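PDB 3FOK: Cgl0159-like domain-containing protein from Corynebacterium glutamicum, which is of unknown function but folds as a TIM barrel, consistent with its family's place in the TIM-barrel clan. Local coordinates for residues I179-F184 with A207-L212. Sequence-based numbering, arbitrary orientation.
Sequences IMLEPF and AIAAGL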
loop_
_atom_site.group_PDB
_atom_site.type_symbol
_atom_site.label_atom_id
_atom_site.label_comp_id
_atom_site.label_asym_id
_atom_site.label_seq_id
_atom_site.Cartn_x
_atom_site.Cartn_y
_atom_site.Cartn_z
ATOM N N ILE A 179 -17.698 -2.447 19.340
ATOM C CA ILE A 179 -17.090 -1.292 18.697
ATOM C C ILE A 179 -18.116 -0.189 18.439
ATOM O O ILE A 179 -19.138 -0.380 17.777
ATOM C CB ILE A 179 -16.373 -1.694 17.387
ATOM C CG1 ILE A 179 -15.701 -0.466 16.769
ATOM C CG2 ILE A 179 -17.355 -2.353 16.432
ATOM C CD1 ILE A 179 -14.777 -0.794 15.619
HETATM N N MSE A 180 -17.796 0.973 18.991
HETATM C CA MSE A 180 -18.602 2.188 18.959
HETATM C C MSE A 180 -18.192 3.109 17.798
HETATM O O MSE A 180 -17.043 3.545 17.729
HETATM C CB MSE A 180 -18.368 2.883 20.303
HETATM C CG MSE A 180 -19.292 3.992 20.721
HETATM SE SE MSE A 180 -18.515 4.747 22.350
HETATM C CE MSE A 180 -18.866 3.293 23.581
ATOM N N LEU A 181 -19.118 3.401 16.887
ATOM C CA LEU A 181 -18.809 4.286 15.767
ATOM C C LEU A 181 -19.518 5.628 15.950
ATOM O O LEU A 181 -20.726 5.666 16.210
ATOM C CB LEU A 181 -19.250 3.667 14.432
ATOM C CG LEU A 181 -18.738 2.289 14.004
ATOM C CD1 LEU A 181 -19.186 2.026 12.573
ATOM C CD2 LEU A 181 -17.226 2.227 14.096
ATOM N N GLU A 182 -18.767 6.720 15.815
ATOM C CA GLU A 182 -19.327 8.061 15.943
ATOM C C GLU A 182 -19.381 8.646 14.537
ATOM O O GLU A 182 -18.391 9.185 14.044
ATOM C CB GLU A 182 -18.440 8.933 16.836
ATOM C CG GLU A 182 -19.091 10.243 17.280
ATOM C CD GLU A 182 -18.166 11.105 18.128
ATOM O OE1 GLU A 182 -17.446 10.551 18.986
ATOM O OE2 GLU A 182 -18.168 12.340 17.947
ATOM N N PRO A 183 -20.541 8.536 13.867
ATOM C CA PRO A 183 -20.700 9.055 12.509
ATOM C C PRO A 183 -21.150 10.508 12.444
ATOM O O PRO A 183 -21.736 11.039 13.387
ATOM C CB PRO A 183 -21.735 8.118 11.921
ATOM C CG PRO A 183 -22.670 7.961 13.080
ATOM C CD PRO A 183 -21.740 7.775 14.270
ATOM N N PHE A 184 -20.876 11.128 11.302
ATOM C CA PHE A 184 -21.226 12.516 11.040
ATOM C C PHE A 184 -21.109 12.766 9.549
ATOM O O PHE A 184 -20.311 12.124 8.865
ATOM C CB PHE A 184 -20.233 13.476 11.704
ATOM C CG PHE A 184 -20.514 13.778 13.140
ATOM C CD1 PHE A 184 -21.659 14.472 13.510
ATOM C CD2 PHE A 184 -19.592 13.426 14.120
ATOM C CE1 PHE A 184 -21.882 14.819 14.841
ATOM C CE2 PHE A 184 -19.804 13.765 15.451
ATOM C CZ PHE A 184 -20.952 14.466 15.814
ATOM N N ALA A 207 -26.934 5.299 8.402
ATOM C CA ALA A 207 -27.158 4.275 7.383
ATOM C C ALA A 207 -25.835 3.853 6.748
ATOM O O ALA A 207 -25.647 2.691 6.392
ATOM C CB ALA A 207 -28.107 4.793 6.315
ATOM N N ILE A 208 -24.914 4.802 6.621
ATOM C CA ILE A 208 -23.611 4.528 6.038
ATOM C C ILE A 208 -22.709 3.791 7.020
ATOM O O ILE A 208 -22.149 2.746 6.693
ATOM C CB ILE A 208 -22.919 5.838 5.582
ATOM C CG1 ILE A 208 -23.691 6.449 4.406
ATOM C CG2 ILE A 208 -21.471 5.556 5.186
ATOM C CD1 ILE A 208 -23.224 7.824 4.009
ATOM N N ALA A 209 -22.577 4.331 8.227
ATOM C CA ALA A 209 -21.727 3.715 9.242
ATOM C C ALA A 209 -22.155 2.282 9.562
ATOM O O ALA A 209 -21.321 1.385 9.666
ATOM C CB ALA A 209 -21.737 4.558 10.515
ATOM N N ALA A 210 -23.456 2.071 9.714
ATOM C CA ALA A 210 -23.987 0.752 10.031
ATOM C C ALA A 210 -23.545 -0.299 9.021
ATOM O O ALA A 210 -23.382 -1.470 9.368
ATOM C CB ALA A 210 -25.513 0.808 10.087
ATOM N N GLY A 211 -23.350 0.118 7.771
ATOM C CA GLY A 211 -22.948 -0.819 6.737
ATOM C C GLY A 211 -21.456 -1.108 6.646
ATOM O O GLY A 211 -21.031 -1.876 5.783
ATOM N N LEU A 212 -20.662 -0.503 7.525
ATOM C CA LEU A 212 -19.213 -0.702 7.513
ATOM C C LEU A 212 -18.810 -1.938 8.312
ATOM O O LEU A 212 -19.199 -2.103 9.465
ATOM C CB LEU A 212 -18.501 0.529 8.089
ATOM C CG LEU A 212 -18.709 1.861 7.362
ATOM C CD1 LEU A 212 -18.016 2.982 8.124
ATOM C CD2 LEU A 212 -18.162 1.759 5.944
#
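Ala209 sets its methyl between Leu181 and Pro183, two residues of one strand that lie on the same face, and this small group is the centre of a mostly apolar contact. These three residues form its tight part. The closest side-chain carbons are Pro183 CB and Ala209 CB, 3.8 Å apart; here the backbones are also nearest, with Pro183 CA and Ala209 CA 6.3 Å apart. On the other flank Leu181 reaches across with one branch: its CD1 lies 4.1 Å from Ala209 CB and 3.7 Å from Ala209 O. CG stands beside the backbone N and anti to the carbonyl carbon (chi1 -56°), a setting that carries the CD1 branch to Ala209. That carbonyl, the one polar element here, is already engaged, since Leu212 N donates to Ala209 O at 2.9 Å, so the leucine methyl merely packs against a satisfied oxygen. The pair illustrates how a TIM barrel is layered: strand 179-189 is one of the parallel barrel strands, helix 199-210, reached after the short antiparallel strand 192-195, packs on the outside, and the alternation of the strand turns Leu181 and Pro183 outward while Glu182 points away from the helix, forming salt bridges with Lys146 and Lys222. The looser side lies towards Leu212, whose CD1 stays 4.7 Å from Leu181 CD1 and whose side chain rests on Thr165 of helix 158-174, which Leu181 also touches. Beyond the helix the surroundings are protein too: Ala207, Ile208 and Ala210 pack on Pro52, Gly55 and Asp93 of a second subunit.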